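Bile salt hydrolase/transferase (Clostridium perfringens, PDB 2BJF) hydrolyses the amide bond of glycine- and taurine-conjugated bile salts, releasing free bile acids, and also acts as a bile acid amine N-acyltransferase. Local coordinates at residues G221-A226 with G264-V269; L106-A111 with E121-A126; E117-A122 with K152-E157. One frame throughout, in Å; residues are numbered along the deposited sequence.

Contact 1 of 3, residues G221-A226 with G264-V269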
# COMPACT_ATOMS: atom_id res chain seq x y z
N GLY A 221 -0.05 -3.30 6.33
CA GLY A 221 0.56 -4.41 7.08
C GLY A 221 1.59 -4.09 8.14
O GLY A 221 2.12 -4.99 8.78
N ASP A 222 1.89 -2.80 8.31
CA ASP A 222 2.88 -2.37 9.29
C ASP A 222 2.29 -2.32 10.70
O ASP A 222 1.13 -2.68 10.91
CB ASP A 222 3.43 -1.00 8.90
CG ASP A 222 2.36 0.06 8.87
OD1 ASP A 222 1.62 0.13 7.87
OD2 ASP A 222 2.24 0.80 9.86
N PHE A 223 3.10 -1.87 11.66
CA PHE A 223 2.72 -1.91 13.06
C PHE A 223 2.43 -0.54 13.68
O PHE A 223 2.34 -0.42 14.90
CB PHE A 223 3.78 -2.67 13.88
CG PHE A 223 3.99 -4.09 13.43
CD1 PHE A 223 3.18 -5.11 13.91
CD2 PHE A 223 4.99 -4.40 12.52
CE1 PHE A 223 3.36 -6.43 13.50
CE2 PHE A 223 5.19 -5.71 12.10
CZ PHE A 223 4.37 -6.73 12.59
N THR A 224 2.26 0.49 12.84
CA THR A 224 1.86 1.81 13.34
C THR A 224 0.44 1.74 13.91
O THR A 224 -0.35 0.87 13.51
CB THR A 224 1.92 2.92 12.26
OG1 THR A 224 1.02 2.60 11.19
CG2 THR A 224 3.33 3.11 11.74
N PRO A 225 0.11 2.64 14.85
CA PRO A 225 -1.23 2.67 15.43
C PRO A 225 -2.35 2.78 14.39
O PRO A 225 -3.36 2.08 14.52
CB PRO A 225 -1.20 3.90 16.33
CG PRO A 225 0.24 4.07 16.69
CD PRO A 225 0.99 3.66 15.46
N ALA A 226 -2.18 3.63 13.38
CA ALA A 226 -3.20 3.80 12.34
C ALA A 226 -3.44 2.52 11.53
O ALA A 226 -4.58 2.14 11.29
CB ALA A 226 -2.84 4.97 11.42
N GLY A 264 12.23 -7.80 17.21
CA GLY A 264 13.22 -7.46 16.19
C GLY A 264 12.80 -6.48 15.12
O GLY A 264 13.64 -5.75 14.59
N SER A 265 11.51 -6.45 14.79
CA SER A 265 11.01 -5.69 13.64
C SER A 265 10.41 -4.32 13.95
O SER A 265 10.23 -3.50 13.04
CB SER A 265 10.03 -6.53 12.81
OG SER A 265 9.08 -7.18 13.63
N THR A 266 10.09 -4.08 15.21
CA THR A 266 9.64 -2.76 15.66
C THR A 266 10.65 -2.21 16.67
O THR A 266 10.48 -2.36 17.89
CB THR A 266 8.20 -2.80 16.25
OG1 THR A 266 7.32 -3.41 15.30
CG2 THR A 266 7.70 -1.40 16.57
N ARG A 267 11.70 -1.60 16.14
CA ARG A 267 12.81 -1.10 16.96
C ARG A 267 12.64 0.38 17.30
O ARG A 267 12.44 1.21 16.41
CB ARG A 267 14.15 -1.32 16.24
CG ARG A 267 14.44 -2.77 15.86
CD ARG A 267 14.95 -3.59 17.04
NE ARG A 267 16.35 -3.30 17.33
CZ ARG A 267 17.05 -3.87 18.31
NH1 ARG A 267 16.49 -4.77 19.11
NH2 ARG A 267 18.33 -3.54 18.48
N THR A 268 12.72 0.69 18.59
CA THR A 268 12.64 2.08 19.06
C THR A 268 13.95 2.81 18.74
O THR A 268 14.94 2.18 18.36
CB THR A 268 12.38 2.14 20.58
OG1 THR A 268 13.50 1.60 21.29
CG2 THR A 268 11.11 1.37 20.95
N VAL A 269 13.95 4.13 18.90
CA VAL A 269 15.16 4.94 18.68
C VAL A 269 16.27 4.61 19.69
O VAL A 269 17.44 4.88 19.44
CB VAL A 269 14.87 6.47 18.66
CG1 VAL A 269 13.97 6.83 17.49
CG2 VAL A 269 14.27 6.95 19.98

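Contact 2 of 3, residues L106-A111 with E121-A126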
# COMPACT_ATOMS: atom_id res chain seq x y z
N LEU A 106 -7.86 4.94 35.64
CA LEU A 106 -8.42 3.61 35.41
C LEU A 106 -9.09 3.06 36.67
O LEU A 106 -10.23 2.59 36.62
CB LEU A 106 -7.33 2.66 34.90
CG LEU A 106 -7.80 1.51 34.00
CD1 LEU A 106 -6.67 1.04 33.11
CD2 LEU A 106 -8.37 0.34 34.80
N LEU A 107 -8.39 3.14 37.80
CA LEU A 107 -8.94 2.71 39.08
C LEU A 107 -10.16 3.54 39.50
O LEU A 107 -11.12 3.00 40.04
CB LEU A 107 -7.86 2.74 40.18
CG LEU A 107 -8.25 2.30 41.60
CD1 LEU A 107 -8.80 0.87 41.62
CD2 LEU A 107 -7.07 2.44 42.54
N TRP A 108 -10.12 4.85 39.22
CA TRP A 108 -11.24 5.74 39.52
C TRP A 108 -12.52 5.31 38.80
O TRP A 108 -13.60 5.35 39.38
CB TRP A 108 -10.88 7.20 39.18
CG TRP A 108 -12.01 8.17 39.32
CD1 TRP A 108 -12.42 8.80 40.47
CD2 TRP A 108 -12.88 8.64 38.28
NE1 TRP A 108 -13.49 9.62 40.20
CE2 TRP A 108 -13.79 9.54 38.87
CE3 TRP A 108 -12.98 8.38 36.90
CZ2 TRP A 108 -14.79 10.19 38.13
CZ3 TRP A 108 -13.97 9.03 36.17
CH2 TRP A 108 -14.86 9.92 36.79
N VAL A 109 -12.37 4.89 37.54
CA VAL A 109 -13.50 4.40 36.76
C VAL A 109 -14.07 3.11 37.35
O VAL A 109 -15.27 3.01 37.60
CB VAL A 109 -13.11 4.17 35.27
CG1 VAL A 109 -14.23 3.46 34.51
CG2 VAL A 109 -12.79 5.50 34.60
N LEU A 110 -13.20 2.14 37.59
CA LEU A 110 -13.62 0.80 38.01
C LEU A 110 -14.12 0.74 39.45
O LEU A 110 -15.05 -0.00 39.75
CB LEU A 110 -12.49 -0.21 37.82
CG LEU A 110 -11.99 -0.44 36.39
CD1 LEU A 110 -10.92 -1.50 36.39
CD2 LEU A 110 -13.14 -0.82 35.45
N ALA A 111 -13.50 1.53 40.33
CA ALA A 111 -13.85 1.50 41.75
C ALA A 111 -15.20 2.16 42.04
O ALA A 111 -15.86 1.81 43.02
CB ALA A 111 -12.76 2.16 42.58
N GLU A 121 -21.73 10.17 32.39
CA GLU A 121 -22.28 11.27 33.17
C GLU A 121 -21.23 11.92 34.07
O GLU A 121 -21.15 13.15 34.16
CB GLU A 121 -23.48 10.79 34.00
CG GLU A 121 -24.24 11.90 34.74
CD GLU A 121 -24.95 12.89 33.82
OE1 GLU A 121 -25.03 12.65 32.59
OE2 GLU A 121 -25.44 13.91 34.33
N ALA A 122 -20.41 11.09 34.71
CA ALA A 122 -19.36 11.56 35.62
C ALA A 122 -18.22 12.28 34.90
O ALA A 122 -17.54 13.12 35.49
CB ALA A 122 -18.82 10.40 36.43
N LEU A 123 -18.02 11.96 33.62
CA LEU A 123 -16.93 12.55 32.84
C LEU A 123 -17.26 13.93 32.26
O LEU A 123 -16.37 14.65 31.82
CB LEU A 123 -16.49 11.60 31.72
CG LEU A 123 -15.72 10.34 32.13
CD1 LEU A 123 -15.50 9.47 30.91
CD2 LEU A 123 -14.39 10.68 32.80
N LYS A 124 -18.55 14.29 32.28
CA LYS A 124 -19.00 15.58 31.75
C LYS A 124 -18.27 16.76 32.39
O LYS A 124 -17.93 17.73 31.71
CB LYS A 124 -20.51 15.74 31.90
CG LYS A 124 -21.32 14.90 30.93
CD LYS A 124 -22.81 15.17 31.08
CE LYS A 124 -23.61 14.43 30.02
NZ LYS A 124 -25.06 14.75 30.09
N ASN A 125 -18.02 16.67 33.70
CA ASN A 125 -17.32 17.72 34.43
C ASN A 125 -15.94 17.27 34.93
O ASN A 125 -15.39 17.84 35.88
CB ASN A 125 -18.18 18.21 35.60
CG ASN A 125 -17.70 19.54 36.17
OD1 ASN A 125 -17.33 20.45 35.43
ND2 ASN A 125 -17.70 19.64 37.49
N ALA A 126 -15.37 16.26 34.28
CA ALA A 126 -14.08 15.72 34.70
C ALA A 126 -12.89 16.39 34.01
O ALA A 126 -13.02 16.97 32.93
CB ALA A 126 -14.04 14.21 34.50

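Contact 3 of 3, residues E117-A122 with K152-E157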
# COMPACT_ATOMS: atom_id res chain seq x y z
N GLU A 117 -22.80 4.16 30.97
CA GLU A 117 -23.69 5.31 31.13
C GLU A 117 -23.39 6.14 32.38
O GLU A 117 -23.42 7.37 32.33
CB GLU A 117 -25.16 4.90 31.08
CG GLU A 117 -25.66 4.47 29.69
CD GLU A 117 -25.47 5.53 28.61
OE1 GLU A 117 -25.28 5.15 27.43
OE2 GLU A 117 -25.53 6.74 28.91
N GLU A 118 -23.09 5.46 33.49
CA GLU A 118 -22.71 6.13 34.74
C GLU A 118 -21.41 6.90 34.59
O GLU A 118 -21.28 8.03 35.08
CB GLU A 118 -22.58 5.11 35.88
CG GLU A 118 -23.91 4.70 36.52
CD GLU A 118 -23.73 4.02 37.87
OE1 GLU A 118 -24.75 3.62 38.47
OE2 GLU A 118 -22.58 3.88 38.34
N VAL A 119 -20.44 6.29 33.90
CA VAL A 119 -19.13 6.90 33.65
C VAL A 119 -19.26 8.14 32.76
O VAL A 119 -18.67 9.18 33.05
CB VAL A 119 -18.14 5.88 33.00
CG1 VAL A 119 -16.83 6.55 32.63
CG2 VAL A 119 -17.88 4.72 33.94
N LYS A 120 -20.04 8.01 31.68
CA LYS A 120 -20.29 9.11 30.75
C LYS A 120 -20.79 10.36 31.47
O LYS A 120 -20.33 11.47 31.19
CB LYS A 120 -21.29 8.70 29.67
CG LYS A 120 -20.70 7.84 28.55
CD LYS A 120 -21.71 7.58 27.43
CE LYS A 120 -21.83 8.76 26.48
NZ LYS A 120 -22.75 8.48 25.34
N GLU A 121 -21.73 10.17 32.39
CA GLU A 121 -22.28 11.27 33.17
C GLU A 121 -21.23 11.92 34.07
O GLU A 121 -21.15 13.15 34.16
CB GLU A 121 -23.48 10.79 34.00
CG GLU A 121 -24.24 11.90 34.74
CD GLU A 121 -24.95 12.89 33.82
OE1 GLU A 121 -25.03 12.65 32.59
OE2 GLU A 121 -25.44 13.91 34.33
N ALA A 122 -20.41 11.09 34.71
CA ALA A 122 -19.36 11.56 35.62
C ALA A 122 -18.22 12.28 34.90
O ALA A 122 -17.54 13.12 35.49
CB ALA A 122 -18.82 10.40 36.43
N LYS A 152 -21.88 -1.58 24.97
CA LYS A 152 -21.51 -0.21 24.65
C LYS A 152 -20.06 0.07 25.03
O LYS A 152 -19.59 -0.38 26.07
CB LYS A 152 -22.45 0.79 25.34
CG LYS A 152 -23.86 0.85 24.76
CD LYS A 152 -23.88 1.58 23.41
CE LYS A 152 -25.23 1.44 22.71
NZ LYS A 152 -25.50 0.04 22.27
N SER A 153 -19.37 0.82 24.17
CA SER A 153 -17.99 1.21 24.42
C SER A 153 -17.80 2.71 24.21
O SER A 153 -18.43 3.30 23.33
CB SER A 153 -17.03 0.45 23.49
OG SER A 153 -17.02 -0.94 23.79
N ILE A 154 -16.94 3.31 25.03
CA ILE A 154 -16.56 4.72 24.86
C ILE A 154 -15.04 4.89 24.86
O ILE A 154 -14.30 4.03 25.34
CB ILE A 154 -17.21 5.65 25.93
CG1 ILE A 154 -16.90 5.17 27.35
CG2 ILE A 154 -18.72 5.78 25.69
CD1 ILE A 154 -17.18 6.20 28.44
N VAL A 155 -14.58 6.00 24.29
CA VAL A 155 -13.17 6.35 24.25
C VAL A 155 -12.98 7.71 24.93
O VAL A 155 -13.70 8.67 24.62
CB VAL A 155 -12.62 6.38 22.80
CG1 VAL A 155 -11.19 6.92 22.76
CG2 VAL A 155 -12.67 4.98 22.19
N VAL A 156 -12.02 7.77 25.85
CA VAL A 156 -11.76 8.99 26.62
C VAL A 156 -10.40 9.56 26.25
O VAL A 156 -9.37 8.91 26.45
CB VAL A 156 -11.82 8.72 28.14
CG1 VAL A 156 -11.59 10.01 28.93
CG2 VAL A 156 -13.15 8.09 28.52
N GLU A 157 -10.40 10.78 25.71
CA GLU A 157 -9.16 11.44 25.29
C GLU A 157 -9.17 12.90 25.73
O GLU A 157 -10.07 13.65 25.37
CB GLU A 157 -8.99 11.36 23.77
CG GLU A 157 -8.85 9.93 23.24
CD GLU A 157 -8.69 9.84 21.73
OE1 GLU A 157 -9.04 10.79 21.01
OE2 GLU A 157 -8.22 8.78 21.27

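Contact 1 of 3, residues G221-A226 with G264-V269
Phe-223 and Thr-266 meet where the turn that starts helix 225-243 faces the loop ahead of strand 275-283. The side chain of Thr-266 lies about 7 Å from a bound taurine and about 11 Å from the side chain of Asn-82, a taurine-binding residue; that of Phe-223 is about 11 Å from the side chain of Cys-2, which binds deoxycholate and is the inferred nucleophile. Thr-266 OG1 approaches the ring at a slant, 3.8 Å from Phe-223 CD2. With CG anti to the carbonyl carbon (chi1 -59°), Phe-223 extends its ring along the loop to Ser-265, whose OG is 4.4 Å from Phe-223 CE2. That serine hydroxyl is engaged by Val-262 O, and Phe-223 also packs on Asn-258 of a second subunit. A flat apolar ring suits this place because it can lie against a threonine hydroxyl without bonding it. The backbone around Phe-223 is held by an Asx turn, in which Thr-224 N donates to Asp-222 OD2 over 3.0 Å from the anti side, 29° out of the carboxylate plane. Thr-224, at the N-cap position, caps a backbone N of the helix with its side chain. Across the loops themselves no hydrogen bond forms. The contact is therefore van der Waals packing of hydroxyls against an aromatic ring, and the polar bonds found here lie within each loop or run to neighbouring parts, including a second subunit.

Contact 2 of 3, residues L106-A111 with E121-A126
Trp-108 reaches from helix 105-112 to Ala-122 and Leu-123 near the end of the next helix, 116-123. From CB, the side chain leaves with CG anti to the backbone N (chi1 174°), which carries the indole toward the second helix. The far corner of the six-membered ring does the touching: CZ3 comes within 3.8 Å of Leu-123 CD2, and CH2 lies 4.1 Å from that same methyl and 4.0 Å from Ala-122 CB. Both methyl groups approach the indole obliquely. Alanine suits its position, since a single methyl lets the broad ring come close to the helix backbone, whereas leucine has the length to bring one branch to the indole while its side chain also packs on Val-165 of strand 163-167. The indole is further fixed by an edge-to-face contact with Phe-113, in the link between the helices, and by Ile-100. On the exposed side of the second segment, Lys-124 NZ makes a weak salt bridge of 3.3 Å to Glu-121 OE1. Two short consecutive helices packed together partly through one large aromatic side chain and resting on a beta sheet are consistent with an outer helical layer of the alpha-beta-beta-alpha sandwich of N-terminal nucleophile hydrolases.

Contact 3 of 3, residues E117-A122 with K152-E157
Ile-154 points from strand 153-158 at helix 116-123 and meets Lys-120 and Val-119 there. Its side chain and that of Lys-120 cross obliquely, and two branches of the isoleucine touch the aliphatic part of the lysine. CD1 of Ile-154 lies 3.9 Å from Lys-120 CG, and Ile-154 CG2 sits at the same 3.9 Å from Lys-120 CD. This double grip depends on the torsion of Ile-154, which sets CG1 between the backbone N and the carbonyl carbon (chi1 55°) and turns CG2 anti to that carbon. Val-119 adds a looser apolar touch, its CG1 being 4.2 Å from Ile-154 CD1. Lysine suits a partly exposed position, because its methylenes can pack on a hydrophobic side chain while its charge goes to a polar partner: the chain bends at chi3 (80°), and NZ forms a salt bridge with Asp-167. Branched isoleucine and valine fill the buried side, where no polar group is asked for. Ile-154 is flanked by Ile-146 of strand 142-147 and by Val-165 of strand 163-167, the antiparallel neighbours of its own strand. Helix 116-123 meets all three strands, through Ile-146, Ile-154 and Asp-167, while Val-119 also packs on Val-109 of helix 105-112.

Overall arrangement
Contacts 2 and 3 form one neighbourhood, with centres 8 Å apart, and share Glu-121 and Ala-122 of helix 116-123. Leu-123 CD1 lies 3.6 Å from Val-156 CG2, and Val-109 CG1 is 3.9 Å from Val-119 CG2, so that helix 116-123 is packed at once against the larger antiparallel sheet and against helix 105-112. Along the chain, contact 3 begins on the helix where contact 2 ends, and contact 1 follows both. It lies on the opposite side of the chain's centre, 32 Å from contact 2 and 30 Å from contact 3 between centres. Thus one pair builds a helix layer within a single chain, whereas 221-226 with 264-269 joins loops beside other subunits of the tetramer.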